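Local coordinates for malonyl coenzyme A-acyl carrier protein transacylase (Helicobacter pylori, PDB 2H1Y) that probably transfers the malonyl group of malonyl-CoA to holo-acyl carrier protein, the step that supplies malonyl-ACP and releases free CoA, at residues Y15-P20 against I82-L87; P216-F221 against Q259-V264; N240-A245 against V253-L258; V288-N293 against T301-D306. All blocks are in the same frame, centred on the assembly; numbering follows the deposited sequence.

Contact 1: residues Y15-P20 against I82-L87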
loop_
_atom_site.group_PDB
_atom_site.type_symbol
_atom_site.label_atom_id
_atom_site.label_comp_id
_atom_site.label_asym_id
_atom_site.label_seq_id
_atom_site.Cartn_x
_atom_site.Cartn_y
_atom_site.Cartn_z
ATOM N N TYR A 15 -16.378 3.912 -10.322
ATOM C CA TYR A 15 -15.561 3.650 -9.150
ATOM C C TYR A 15 -14.062 3.497 -9.399
ATOM O O TYR A 15 -13.623 3.109 -10.493
ATOM C CB TYR A 15 -16.121 2.443 -8.392
ATOM C CG TYR A 15 -16.274 1.213 -9.233
ATOM C CD1 TYR A 15 -15.258 0.258 -9.289
ATOM C CD2 TYR A 15 -17.436 0.987 -9.968
ATOM C CE1 TYR A 15 -15.387 -0.897 -10.066
ATOM C CE2 TYR A 15 -17.580 -0.171 -10.762
ATOM C CZ TYR A 15 -16.552 -1.113 -10.807
ATOM O OH TYR A 15 -16.677 -2.265 -11.587
ATOM N N ALA A 16 -13.300 3.829 -8.361
ATOM C CA ALA A 16 -11.872 3.526 -8.287
ATOM C C ALA A 16 -11.550 2.521 -7.160
ATOM O O ALA A 16 -12.309 2.368 -6.194
ATOM C CB ALA A 16 -11.062 4.801 -8.127
ATOM N N LEU A 17 -10.421 1.837 -7.307
ATOM C CA LEU A 17 -9.978 0.844 -6.332
ATOM C C LEU A 17 -8.819 1.417 -5.530
ATOM O O LEU A 17 -7.956 2.100 -6.086
ATOM C CB LEU A 17 -9.541 -0.443 -7.042
ATOM C CG LEU A 17 -10.535 -1.536 -7.450
ATOM C CD1 LEU A 17 -11.899 -1.029 -7.840
ATOM C CD2 LEU A 17 -9.966 -2.366 -8.580
ATOM N N LEU A 18 -8.806 1.152 -4.226
ATOM C CA LEU A 18 -7.713 1.597 -3.382
ATOM C C LEU A 18 -7.067 0.402 -2.706
ATOM O O LEU A 18 -7.766 -0.438 -2.120
ATOM C CB LEU A 18 -8.214 2.600 -2.343
ATOM C CG LEU A 18 -8.901 3.879 -2.805
ATOM C CD1 LEU A 18 -9.518 4.585 -1.616
ATOM C CD2 LEU A 18 -7.914 4.794 -3.469
ATOM N N PHE A 19 -5.739 0.348 -2.774
ATOM C CA PHE A 19 -4.956 -0.739 -2.217
ATOM C C PHE A 19 -4.016 -0.244 -1.089
ATOM O O PHE A 19 -3.056 0.535 -1.330
ATOM C CB PHE A 19 -4.174 -1.459 -3.329
ATOM C CG PHE A 19 -5.044 -2.246 -4.259
ATOM C CD1 PHE A 19 -5.576 -1.658 -5.397
ATOM C CD2 PHE A 19 -5.374 -3.581 -3.973
ATOM C CE1 PHE A 19 -6.414 -2.381 -6.249
ATOM C CE2 PHE A 19 -6.196 -4.317 -4.816
ATOM C CZ PHE A 19 -6.725 -3.713 -5.969
ATOM N N PRO A 20 -4.268 -0.716 0.155
ATOM C CA PRO A 20 -3.523 -0.204 1.285
ATOM C C PRO A 20 -2.152 -0.841 1.365
ATOM O O PRO A 20 -1.927 -1.884 0.753
ATOM C CB PRO A 20 -4.385 -0.612 2.487
ATOM C CG PRO A 20 -5.187 -1.765 2.057
ATOM C CD PRO A 20 -5.232 -1.756 0.550
ATOM N N ILE A 82 -7.796 -11.380 -2.249
ATOM C CA ILE A 82 -9.026 -12.110 -1.926
ATOM C C ILE A 82 -10.251 -11.197 -1.997
ATOM O O ILE A 82 -11.246 -11.532 -2.650
ATOM C CB ILE A 82 -8.945 -12.846 -0.549
ATOM C CG1 ILE A 82 -7.909 -13.963 -0.621
ATOM C CG2 ILE A 82 -10.300 -13.396 -0.166
ATOM C CD1 ILE A 82 -7.552 -14.577 0.694
ATOM N N ALA A 83 -10.161 -10.046 -1.337
ATOM C CA ALA A 83 -11.179 -9.001 -1.462
ATOM C C ALA A 83 -11.555 -8.765 -2.922
ATOM O O ALA A 83 -12.745 -8.692 -3.250
ATOM C CB ALA A 83 -10.694 -7.710 -0.837
ATOM N N TYR A 84 -10.547 -8.662 -3.792
ATOM C CA TYR A 84 -10.789 -8.403 -5.212
ATOM C C TYR A 84 -11.537 -9.547 -5.935
ATOM O O TYR A 84 -12.531 -9.301 -6.633
ATOM C CB TYR A 84 -9.490 -8.084 -5.943
ATOM C CG TYR A 84 -9.715 -7.718 -7.396
ATOM C CD1 TYR A 84 -9.973 -8.705 -8.364
ATOM C CD2 TYR A 84 -9.661 -6.388 -7.807
ATOM C CE1 TYR A 84 -10.174 -8.364 -9.708
ATOM C CE2 TYR A 84 -9.853 -6.041 -9.117
ATOM C CZ TYR A 84 -10.108 -7.030 -10.066
ATOM O OH TYR A 84 -10.309 -6.657 -11.364
ATOM N N GLN A 85 -11.046 -10.775 -5.773
ATOM C CA GLN A 85 -11.690 -11.974 -6.338
ATOM C C GLN A 85 -13.147 -12.164 -5.909
ATOM O O GLN A 85 -14.042 -12.320 -6.747
ATOM C CB GLN A 85 -10.897 -13.228 -5.950
ATOM C CG GLN A 85 -9.477 -13.293 -6.500
ATOM C CD GLN A 85 -9.383 -12.886 -7.969
ATOM O OE1 GLN A 85 -8.479 -12.144 -8.344
ATOM N NE2 GLN A 85 -10.318 -13.359 -8.797
ATOM N N LEU A 86 -13.372 -12.169 -4.596
ATOM C CA LEU A 86 -14.711 -12.275 -4.038
ATOM C C LEU A 86 -15.627 -11.207 -4.625
ATOM O O LEU A 86 -16.689 -11.525 -5.173
ATOM C CB LEU A 86 -14.648 -12.195 -2.514
ATOM C CG LEU A 86 -14.588 -13.487 -1.671
ATOM C CD1 LEU A 86 -14.218 -14.756 -2.454
ATOM C CD2 LEU A 86 -13.712 -13.324 -0.446
ATOM N N LEU A 87 -15.199 -9.950 -4.574
ATOM C CA LEU A 87 -16.022 -8.870 -5.109
ATOM C C LEU A 87 -16.233 -9.014 -6.617
ATOM O O LEU A 87 -17.377 -9.031 -7.059
ATOM C CB LEU A 87 -15.486 -7.475 -4.720
ATOM C CG LEU A 87 -16.242 -6.227 -5.209
ATOM C CD1 LEU A 87 -17.745 -6.357 -5.022
ATOM C CD2 LEU A 87 -15.741 -4.990 -4.512
#
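L17 and Y84 carry the methyl-to-ring part of this buried contact. The terminal methyl CD2 of L17 arrives at the edge of the tyrosine ring, in its plane, 3.7 Å from CE2 of Y84 and 4.1 Å from CD2 of Y84. The two side chains run at about a right angle to each other, and the leucine meets the flank of the ring with one methyl alone. Y84 gets there because its CG stands anti to the backbone N (chi1 -176°), which carries the ring out from helix 69-90 across to strand 15-19, although the CA atoms of L17 and Y84 are 9.3 Å apart. The other methyl of L17, CD1, lies in plane at the edge of the Y15 ring, whose OH is held by the backbone N of K96.

The ring-to-ring part is looser. CZ of F19 comes to 4.4 Å from CD2 of Y84. This Y84 atom lies at the edge of the F19 ring, near its plane, while F19 CZ comes to the Y84 ring obliquely. L113 of helix 105-116 and L283 of strand 279-283 also pack on both F19 and Y84, with F235 and L95 reaching Y84 as well.

With 94 Å² buried between the segments and only carbon atoms touching, the helix is held against this interior strand of the mixed sheet by apolar packing. Two small contacts do this, one leucine methyl at a ring edge and one looser ring-to-ring approach, and most of the burial of the three side chains must come from neighbouring elements.

Contact 2: residues P216-F221 against Q259-V264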
loop_
_atom_site.group_PDB
_atom_site.type_symbol
_atom_site.label_atom_id
_atom_site.label_comp_id
_atom_site.label_asym_id
_atom_site.label_seq_id
_atom_site.Cartn_x
_atom_site.Cartn_y
_atom_site.Cartn_z
ATOM N N PRO A 216 20.311 1.026 -2.729
ATOM C CA PRO A 216 20.959 -0.262 -3.006
ATOM C C PRO A 216 20.076 -1.244 -3.761
ATOM O O PRO A 216 20.551 -1.860 -4.697
ATOM C CB PRO A 216 21.283 -0.799 -1.610
ATOM C CG PRO A 216 21.522 0.422 -0.798
ATOM C CD PRO A 216 20.560 1.464 -1.337
ATOM N N MET A 217 18.805 -1.364 -3.378
ATOM C CA MET A 217 17.928 -2.439 -3.855
ATOM C C MET A 217 17.277 -2.188 -5.215
ATOM O O MET A 217 16.654 -3.123 -5.767
ATOM C CB MET A 217 16.837 -2.782 -2.808
ATOM C CG MET A 217 15.591 -1.846 -2.805
ATOM S SD MET A 217 14.262 -2.290 -1.628
ATOM C CE MET A 217 13.326 -3.497 -2.565
ATOM N N ILE A 218 17.392 -0.958 -5.750
ATOM C CA ILE A 218 16.656 -0.604 -6.991
ATOM C C ILE A 218 16.947 -1.561 -8.146
ATOM O O ILE A 218 16.023 -2.048 -8.796
ATOM C CB ILE A 218 16.769 0.909 -7.457
ATOM C CG1 ILE A 218 18.202 1.307 -7.834
ATOM C CG2 ILE A 218 16.185 1.843 -6.410
ATOM C CD1 ILE A 218 18.305 2.346 -9.001
ATOM N N PHE A 219 18.220 -1.875 -8.375
ATOM C CA PHE A 219 18.514 -2.802 -9.450
ATOM C C PHE A 219 17.973 -4.233 -9.263
ATOM O O PHE A 219 17.330 -4.753 -10.177
ATOM C CB PHE A 219 19.975 -2.813 -9.918
ATOM C CG PHE A 219 20.092 -3.395 -11.271
ATOM C CD1 PHE A 219 19.914 -2.584 -12.394
ATOM C CD2 PHE A 219 20.210 -4.785 -11.438
ATOM C CE1 PHE A 219 19.928 -3.135 -13.675
ATOM C CE2 PHE A 219 20.223 -5.350 -12.697
ATOM C CZ PHE A 219 20.074 -4.528 -13.829
ATOM N N LYS A 220 18.242 -4.859 -8.112
ATOM C CA LYS A 220 17.716 -6.205 -7.810
ATOM C C LYS A 220 16.191 -6.287 -7.959
ATOM O O LYS A 220 15.651 -7.291 -8.433
ATOM C CB LYS A 220 18.117 -6.664 -6.404
ATOM C CG LYS A 220 19.580 -7.076 -6.261
ATOM C CD LYS A 220 19.793 -8.161 -5.172
ATOM C CE LYS A 220 19.333 -9.576 -5.626
ATOM N NZ LYS A 220 20.029 -10.685 -4.888
ATOM N N PHE A 221 15.509 -5.218 -7.560
ATOM C CA PHE A 221 14.068 -5.181 -7.644
ATOM C C PHE A 221 13.609 -5.072 -9.090
ATOM O O PHE A 221 12.728 -5.804 -9.527
ATOM C CB PHE A 221 13.491 -4.053 -6.776
ATOM C CG PHE A 221 12.059 -4.267 -6.404
ATOM C CD1 PHE A 221 11.671 -5.412 -5.722
ATOM C CD2 PHE A 221 11.099 -3.351 -6.756
ATOM C CE1 PHE A 221 10.352 -5.627 -5.395
ATOM C CE2 PHE A 221 9.782 -3.555 -6.424
ATOM C CZ PHE A 221 9.401 -4.692 -5.741
ATOM N N GLN A 259 9.398 4.272 -7.251
ATOM C CA GLN A 259 8.571 4.427 -6.068
ATOM C C GLN A 259 9.402 4.334 -4.788
ATOM O O GLN A 259 9.339 5.232 -3.940
ATOM C CB GLN A 259 7.476 3.357 -6.072
ATOM C CG GLN A 259 6.342 3.630 -5.110
ATOM C CD GLN A 259 5.866 2.374 -4.445
ATOM O OE1 GLN A 259 6.657 1.621 -3.864
ATOM N NE2 GLN A 259 4.571 2.122 -4.536
ATOM N N LEU A 260 10.206 3.264 -4.695
ATOM C CA LEU A 260 11.011 2.898 -3.512
ATOM C C LEU A 260 11.898 3.996 -2.951
ATOM O O LEU A 260 12.169 4.006 -1.766
ATOM C CB LEU A 260 11.884 1.682 -3.816
ATOM C CG LEU A 260 11.145 0.441 -4.317
ATOM C CD1 LEU A 260 12.116 -0.528 -4.950
ATOM C CD2 LEU A 260 10.351 -0.231 -3.194
ATOM N N THR A 261 12.367 4.897 -3.805
ATOM C CA THR A 261 13.252 5.973 -3.353
ATOM C C THR A 261 12.589 7.343 -3.411
ATOM O O THR A 261 13.194 8.336 -3.035
ATOM C CB THR A 261 14.651 5.953 -4.080
ATOM O OG1 THR A 261 14.504 6.237 -5.477
ATOM C CG2 THR A 261 15.278 4.588 -3.948
ATOM N N GLN A 262 11.333 7.384 -3.847
ATOM C CA GLN A 262 10.580 8.647 -3.936
ATOM C C GLN A 262 9.401 8.709 -2.968
ATOM O O GLN A 262 8.716 7.703 -2.764
ATOM C CB GLN A 262 10.037 8.872 -5.358
ATOM C CG GLN A 262 11.082 9.061 -6.453
ATOM C CD GLN A 262 12.241 9.913 -6.008
ATOM O OE1 GLN A 262 13.356 9.409 -5.829
ATOM N NE2 GLN A 262 11.990 11.201 -5.791
ATOM N N PRO A 263 9.113 9.905 -2.431
ATOM C CA PRO A 263 7.957 10.091 -1.569
ATOM C C PRO A 263 6.690 9.502 -2.182
ATOM O O PRO A 263 6.433 9.668 -3.387
ATOM C CB PRO A 263 7.816 11.609 -1.505
ATOM C CG PRO A 263 9.196 12.108 -1.667
ATOM C CD PRO A 263 9.846 11.166 -2.640
ATOM N N VAL A 264 5.922 8.796 -1.355
ATOM C CA VAL A 264 4.606 8.333 -1.751
ATOM C C VAL A 264 3.733 9.573 -1.751
ATOM O O VAL A 264 3.505 10.187 -0.703
ATOM C CB VAL A 264 4.074 7.258 -0.775
ATOM C CG1 VAL A 264 2.568 6.968 -1.002
ATOM C CG2 VAL A 264 4.912 6.005 -0.878
#
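The backbones of I218 and L260 approach to 7.5 Å between their CA atoms, where the N-terminal part of helix 218-228 faces a type I beta turn running from Q259 to Q262, at the end of helix 249-259. The turn is closed by Q262 N donating to Q259 O at 2.9 Å, which places L260 and T261 at its two central positions with both side chains directed at the helix. In the other segment F221 N donates to M217 O; F221 points at L260, and the end of the M217 chain comes round to it.

CD1 of L260 touches both residues. That methyl meets CD2 of F221 at 3.5 Å, approaching the ring obliquely, and CE of M217 at 4.0 Å. M217 reaches it through a chain bent at its last torsion (chi3 -85°), which swings the terminal methyl toward the leucine. R129 of helix 119-137 packs on both F221 and L260, and M132 of the same helix packs on M217, so three parts of the acyl transferase domain converge here.

Q259, at the start of the turn, faces elsewhere: its side-chain amide bonds to R129, S104 and E107, while its carbonyl O, which also closes the turn, accepts from H210. L260 and the T261 methyl thus meet the helix, while the Q259 amide is bound elsewhere. I218 and T261 meet methyl to methyl, with CG2 of I218 3.8 Å from CG2 of T261 and the two side chains crossing at about a right angle.

Contact 3: residues N240-A245 against V253-L258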
loop_
_atom_site.group_PDB
_atom_site.type_symbol
_atom_site.label_atom_id
_atom_site.label_comp_id
_atom_site.label_asym_id
_atom_site.label_seq_id
_atom_site.Cartn_x
_atom_site.Cartn_y
_atom_site.Cartn_z
ATOM N N ASN A 240 2.425 6.319 -7.221
ATOM C CA ASN A 240 2.804 7.103 -6.043
ATOM C C ASN A 240 4.004 7.993 -6.343
ATOM O O ASN A 240 4.165 9.051 -5.724
ATOM C CB ASN A 240 3.158 6.216 -4.846
ATOM C CG ASN A 240 1.957 5.450 -4.272
ATOM O OD1 ASN A 240 0.796 5.742 -4.557
ATOM N ND2 ASN A 240 2.254 4.474 -3.439
ATOM N N ALA A 241 4.840 7.574 -7.293
ATOM C CA ALA A 241 6.079 8.305 -7.576
ATOM C C ALA A 241 5.888 9.601 -8.406
ATOM O O ALA A 241 6.443 10.651 -8.048
ATOM C CB ALA A 241 7.109 7.387 -8.197
ATOM N N THR A 242 5.075 9.533 -9.469
ATOM C CA THR A 242 4.872 10.662 -10.392
ATOM C C THR A 242 3.429 11.190 -10.466
ATOM O O THR A 242 3.149 12.168 -11.144
ATOM C CB THR A 242 5.328 10.316 -11.867
ATOM O OG1 THR A 242 4.421 9.368 -12.456
ATOM C CG2 THR A 242 6.746 9.783 -11.921
ATOM N N ASN A 243 2.495 10.534 -9.808
ATOM C CA ASN A 243 1.101 10.939 -9.913
ATOM C C ASN A 243 0.608 10.968 -11.364
ATOM O O ASN A 243 -0.224 11.792 -11.735
ATOM C CB ASN A 243 0.851 12.278 -9.187
ATOM C CG ASN A 243 -0.618 12.708 -9.222
ATOM O OD1 ASN A 243 -0.926 13.894 -9.169
ATOM N ND2 ASN A 243 -1.519 11.749 -9.340
ATOM N N GLU A 244 1.117 10.040 -12.166
ATOM C CA GLU A 244 0.693 9.852 -13.547
ATOM C C GLU A 244 0.266 8.394 -13.751
ATOM O O GLU A 244 0.920 7.487 -13.253
ATOM C CB GLU A 244 1.829 10.232 -14.515
ATOM C CG GLU A 244 2.269 11.723 -14.420
ATOM C CD GLU A 244 3.629 12.031 -15.085
ATOM O OE1 GLU A 244 4.598 11.250 -14.892
ATOM O OE2 GLU A 244 3.728 13.073 -15.791
ATOM N N ALA A 245 -0.842 8.189 -14.474
ATOM C CA ALA A 245 -1.380 6.861 -14.783
ATOM C C ALA A 245 -0.473 6.067 -15.701
ATOM O O ALA A 245 0.232 6.653 -16.500
ATOM C CB ALA A 245 -2.761 6.990 -15.424
ATOM N N VAL A 253 7.602 -1.508 -14.557
ATOM C CA VAL A 253 9.001 -1.817 -14.177
ATOM C C VAL A 253 9.665 -0.555 -13.689
ATOM O O VAL A 253 10.217 -0.532 -12.595
ATOM C CB VAL A 253 9.879 -2.420 -15.343
ATOM C CG1 VAL A 253 11.362 -2.550 -14.917
ATOM C CG2 VAL A 253 9.348 -3.781 -15.816
ATOM N N GLU A 254 9.571 0.495 -14.503
ATOM C CA GLU A 254 10.151 1.779 -14.190
ATOM C C GLU A 254 9.524 2.416 -12.940
ATOM O O GLU A 254 10.233 2.892 -12.047
ATOM C CB GLU A 254 10.006 2.706 -15.402
ATOM C CG GLU A 254 10.534 4.117 -15.161
ATOM C CD GLU A 254 10.173 5.102 -16.261
ATOM O OE1 GLU A 254 9.911 4.689 -17.414
ATOM O OE2 GLU A 254 10.163 6.315 -15.964
ATOM N N LEU A 255 8.200 2.429 -12.877
ATOM C CA LEU A 255 7.516 3.163 -11.817
ATOM C C LEU A 255 7.474 2.474 -10.430
ATOM O O LEU A 255 7.609 3.156 -9.399
ATOM C CB LEU A 255 6.147 3.658 -12.291
ATOM C CG LEU A 255 6.335 4.763 -13.346
ATOM C CD1 LEU A 255 5.098 5.022 -14.141
ATOM C CD2 LEU A 255 6.877 6.075 -12.730
ATOM N N LEU A 256 7.333 1.146 -10.407
ATOM C CA LEU A 256 7.445 0.392 -9.156
ATOM C C LEU A 256 8.879 0.382 -8.633
ATOM O O LEU A 256 9.086 0.108 -7.452
ATOM C CB LEU A 256 6.923 -1.041 -9.303
ATOM C CG LEU A 256 5.409 -1.255 -9.448
ATOM C CD1 LEU A 256 5.050 -2.717 -9.632
ATOM C CD2 LEU A 256 4.608 -0.669 -8.259
ATOM N N SER A 257 9.860 0.683 -9.498
ATOM C CA SER A 257 11.277 0.784 -9.087
ATOM C C SER A 257 11.464 2.094 -8.369
ATOM O O SER A 257 11.915 2.152 -7.231
ATOM C CB SER A 257 12.232 0.847 -10.288
ATOM O OG SER A 257 12.324 -0.358 -11.022
ATOM N N LEU A 258 11.113 3.145 -9.087
ATOM C CA LEU A 258 11.346 4.506 -8.682
ATOM C C LEU A 258 10.582 4.861 -7.394
ATOM O O LEU A 258 11.070 5.641 -6.555
ATOM C CB LEU A 258 10.934 5.413 -9.849
ATOM C CG LEU A 258 11.574 6.788 -10.017
ATOM C CD1 LEU A 258 10.541 7.913 -9.786
ATOM C CD2 LEU A 258 12.860 6.965 -9.177
HETATM O O HOH W 1 5.261 4.645 -8.725
#
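OG1 of T242, the residue whose methyl packs on L255, is gripped from within its own loop by two groups of E244. The hydroxyl donates to OE1 of E244 at 3.1 Å, meeting the carboxylate oxygen on its anti side and 18° out of the carboxylate plane. It also accepts a weak, bent bond from E244 N at 3.4 Å. With OG1 between the backbone N and the carbonyl carbon (chi1 70°), the methyl branch is left to face the helix, and CG2 of T242 rests 3.8 Å from CD2 of L255, the side chains crossing at about a right angle.

A second apolar touch lies one residue earlier, where CB of A241 meets CD1 of L258 at 3.8 Å. This is also where the CA atoms of the two segments come nearest, at A241 and L258.

Beside these touches a water joins the two main chains. It accepts from A241 N at 3.3 Å and donates to L255 O at 2.9 Å, so a helix carbonyl is tied to the loop amide through solvent. S239 also bonds to the loop, firmly at T242 N and weakly at A241 N.

Within helix 249-259, S257 OG donates to V253 O at 2.6 Å, with OE1 of Q222 in helix 218-228 as a further hydrogen-bond partner that would compete for the same proton. The loop between strands 236-238 and 245-246 is held by bonds within itself and to S239, E107 and R265. Across to the helix it relies on two small methyl contacts and one water bridge, a partly buried and mixed seam.

Contact 4: residues V288-N293 against T301-D306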
loop_
_atom_site.group_PDB
_atom_site.type_symbol
_atom_site.label_atom_id
_atom_site.label_comp_id
_atom_site.label_asym_id
_atom_site.label_seq_id
_atom_site.Cartn_x
_atom_site.Cartn_y
_atom_site.Cartn_z
ATOM N N VAL A 288 -7.408 2.392 6.653
ATOM C CA VAL A 288 -6.369 3.426 6.526
ATOM C C VAL A 288 -6.598 4.402 5.359
ATOM O O VAL A 288 -6.498 5.625 5.531
ATOM C CB VAL A 288 -4.965 2.794 6.397
ATOM C CG1 VAL A 288 -3.879 3.884 6.313
ATOM C CG2 VAL A 288 -4.703 1.753 7.560
ATOM N N LEU A 289 -6.919 3.882 4.183
ATOM C CA LEU A 289 -7.134 4.773 3.048
ATOM C C LEU A 289 -8.537 5.423 3.085
ATOM O O LEU A 289 -8.711 6.577 2.656
ATOM C CB LEU A 289 -6.838 4.069 1.722
ATOM C CG LEU A 289 -5.439 4.125 1.091
ATOM C CD1 LEU A 289 -4.264 4.076 2.057
ATOM C CD2 LEU A 289 -5.271 3.080 -0.006
ATOM N N LYS A 290 -9.524 4.714 3.623
ATOM C CA LYS A 290 -10.784 5.370 3.994
ATOM C C LYS A 290 -10.551 6.615 4.860
ATOM O O LYS A 290 -11.167 7.661 4.626
ATOM C CB LYS A 290 -11.702 4.420 4.762
ATOM C CG LYS A 290 -13.145 4.829 4.707
ATOM C CD LYS A 290 -14.015 3.965 5.595
ATOM C CE LYS A 290 -15.474 4.293 5.337
ATOM N NZ LYS A 290 -16.374 3.537 6.247
ATOM N N GLY A 291 -9.666 6.471 5.859
ATOM C CA GLY A 291 -9.298 7.535 6.789
ATOM C C GLY A 291 -8.646 8.693 6.071
ATOM O O GLY A 291 -9.132 9.817 6.164
ATOM N N LEU A 292 -7.576 8.422 5.318
ATOM C CA LEU A 292 -6.864 9.476 4.615
ATOM C C LEU A 292 -7.751 10.269 3.656
ATOM O O LEU A 292 -7.539 11.461 3.478
ATOM C CB LEU A 292 -5.637 8.933 3.895
ATOM C CG LEU A 292 -4.522 8.297 4.741
ATOM C CD1 LEU A 292 -3.381 7.785 3.847
ATOM C CD2 LEU A 292 -3.961 9.239 5.849
ATOM N N ASN A 293 -8.741 9.621 3.054
ATOM C CA ASN A 293 -9.670 10.302 2.149
ATOM C C ASN A 293 -10.659 11.228 2.840
ATOM O O ASN A 293 -11.162 12.156 2.223
ATOM C CB ASN A 293 -10.451 9.316 1.287
ATOM C CG ASN A 293 -9.568 8.566 0.296
ATOM O OD1 ASN A 293 -8.353 8.810 0.177
ATOM N ND2 ASN A 293 -10.178 7.631 -0.412
ATOM N N THR A 301 -15.918 5.871 0.517
ATOM C CA THR A 301 -15.032 4.740 0.405
ATOM C C THR A 301 -15.683 3.621 1.199
ATOM O O THR A 301 -15.782 3.697 2.423
ATOM C CB THR A 301 -13.611 5.028 0.991
ATOM O OG1 THR A 301 -12.974 6.099 0.281
ATOM C CG2 THR A 301 -12.735 3.793 0.893
ATOM N N ILE A 302 -16.155 2.595 0.509
ATOM C CA ILE A 302 -16.569 1.366 1.170
ATOM C C ILE A 302 -15.317 0.535 1.356
ATOM O O ILE A 302 -14.578 0.309 0.393
ATOM C CB ILE A 302 -17.566 0.573 0.301
ATOM C CG1 ILE A 302 -18.810 1.405 0.044
ATOM C CG2 ILE A 302 -17.914 -0.772 0.965
ATOM C CD1 ILE A 302 -19.155 1.476 -1.385
ATOM N N SER A 303 -15.060 0.101 2.582
ATOM C CA SER A 303 -13.903 -0.743 2.827
ATOM C C SER A 303 -14.321 -2.192 2.721
ATOM O O SER A 303 -15.316 -2.602 3.287
ATOM C CB SER A 303 -13.192 -0.422 4.162
ATOM O OG SER A 303 -14.103 -0.060 5.184
ATOM N N VAL A 304 -13.575 -2.955 1.942
ATOM C CA VAL A 304 -13.892 -4.351 1.683
ATOM C C VAL A 304 -12.778 -5.196 2.291
ATOM O O VAL A 304 -11.826 -5.594 1.605
ATOM C CB VAL A 304 -13.996 -4.620 0.166
ATOM C CG1 VAL A 304 -14.519 -6.030 -0.103
ATOM C CG2 VAL A 304 -14.881 -3.556 -0.517
ATOM N N GLY A 305 -12.882 -5.445 3.590
ATOM C CA GLY A 305 -11.933 -6.320 4.267
ATOM C C GLY A 305 -12.623 -7.479 4.954
ATOM O O GLY A 305 -11.957 -8.397 5.449
ATOM N N ASP A 306 -13.959 -7.437 4.937
ATOM C CA ASP A 306 -14.853 -8.223 5.785
ATOM C C ASP A 306 -15.836 -8.859 4.862
ATOM O O ASP A 306 -16.020 -8.379 3.749
ATOM C CB ASP A 306 -15.702 -7.275 6.640
ATOM C CG ASP A 306 -15.057 -6.908 7.941
ATOM O OD1 ASP A 306 -14.396 -7.766 8.565
ATOM O OD2 ASP A 306 -15.241 -5.754 8.369
#
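T301 opens the strand and takes the largest share of the contact, with its side chain between K290 and N293. Its OG1 accepts a hydrogen bond from ND2 of N293 at 3.3 Å, with an N-H...O angle of 152°, and lies somewhat out of the amide plane. The other end of that amide, OD1, is bonded to the hydroxyl of Y266, so the asparagine is fixed in its rotation from both ends. CB of T301 packs 3.8 Å from CG of K290, and the two side chains slide past each other in opposite directions. The lysine, its CG anti to the backbone N (chi1 -158°) and the chain extended beyond, runs on over the strand until CE stands 3.0 Å from T301 O.

I302 points the other way, onto I279 and F281 of the neighbouring strand. S303 faces the helix again, and its OG lies 4.0 Å from CD of K290, besides a weak hydrogen bond to S287. V304 ends the strand, its backbone paired with E282 and G284.

E282 also bonds through its carboxylate to L289 N and K290 N, in the first turn of the helix. Helix and strand axes pass 8.6 Å apart and are nearly antiparallel, at 168°. This is the packing expected of a beta-alpha-beta unit, here strand 279-283, helix 288-294 and the sheet's edge strand 301-304.

In the fold
Contacts 1 and 4 serve the same mixed sheet: contact 1 sets a helix against strand 15-19 in its interior, contact 4 a helix against its edge strand 301-304. They meet where L18 packs on L289 and N293. Contacts 2 and 3, on the other side of the molecule from contact 4, use consecutive parts of the chain, helix 249-259 and the turn that follows, and touch through F221 with L256 and Q259 with A241. In these four contacts chemistry goes with burial. The buried contacts 1 and 2 are made by hydrocarbon groups, whereas the partly buried contacts 3 and 4 add polar links, a water bridge in one and an asparagine-threonine hydrogen bond in the other.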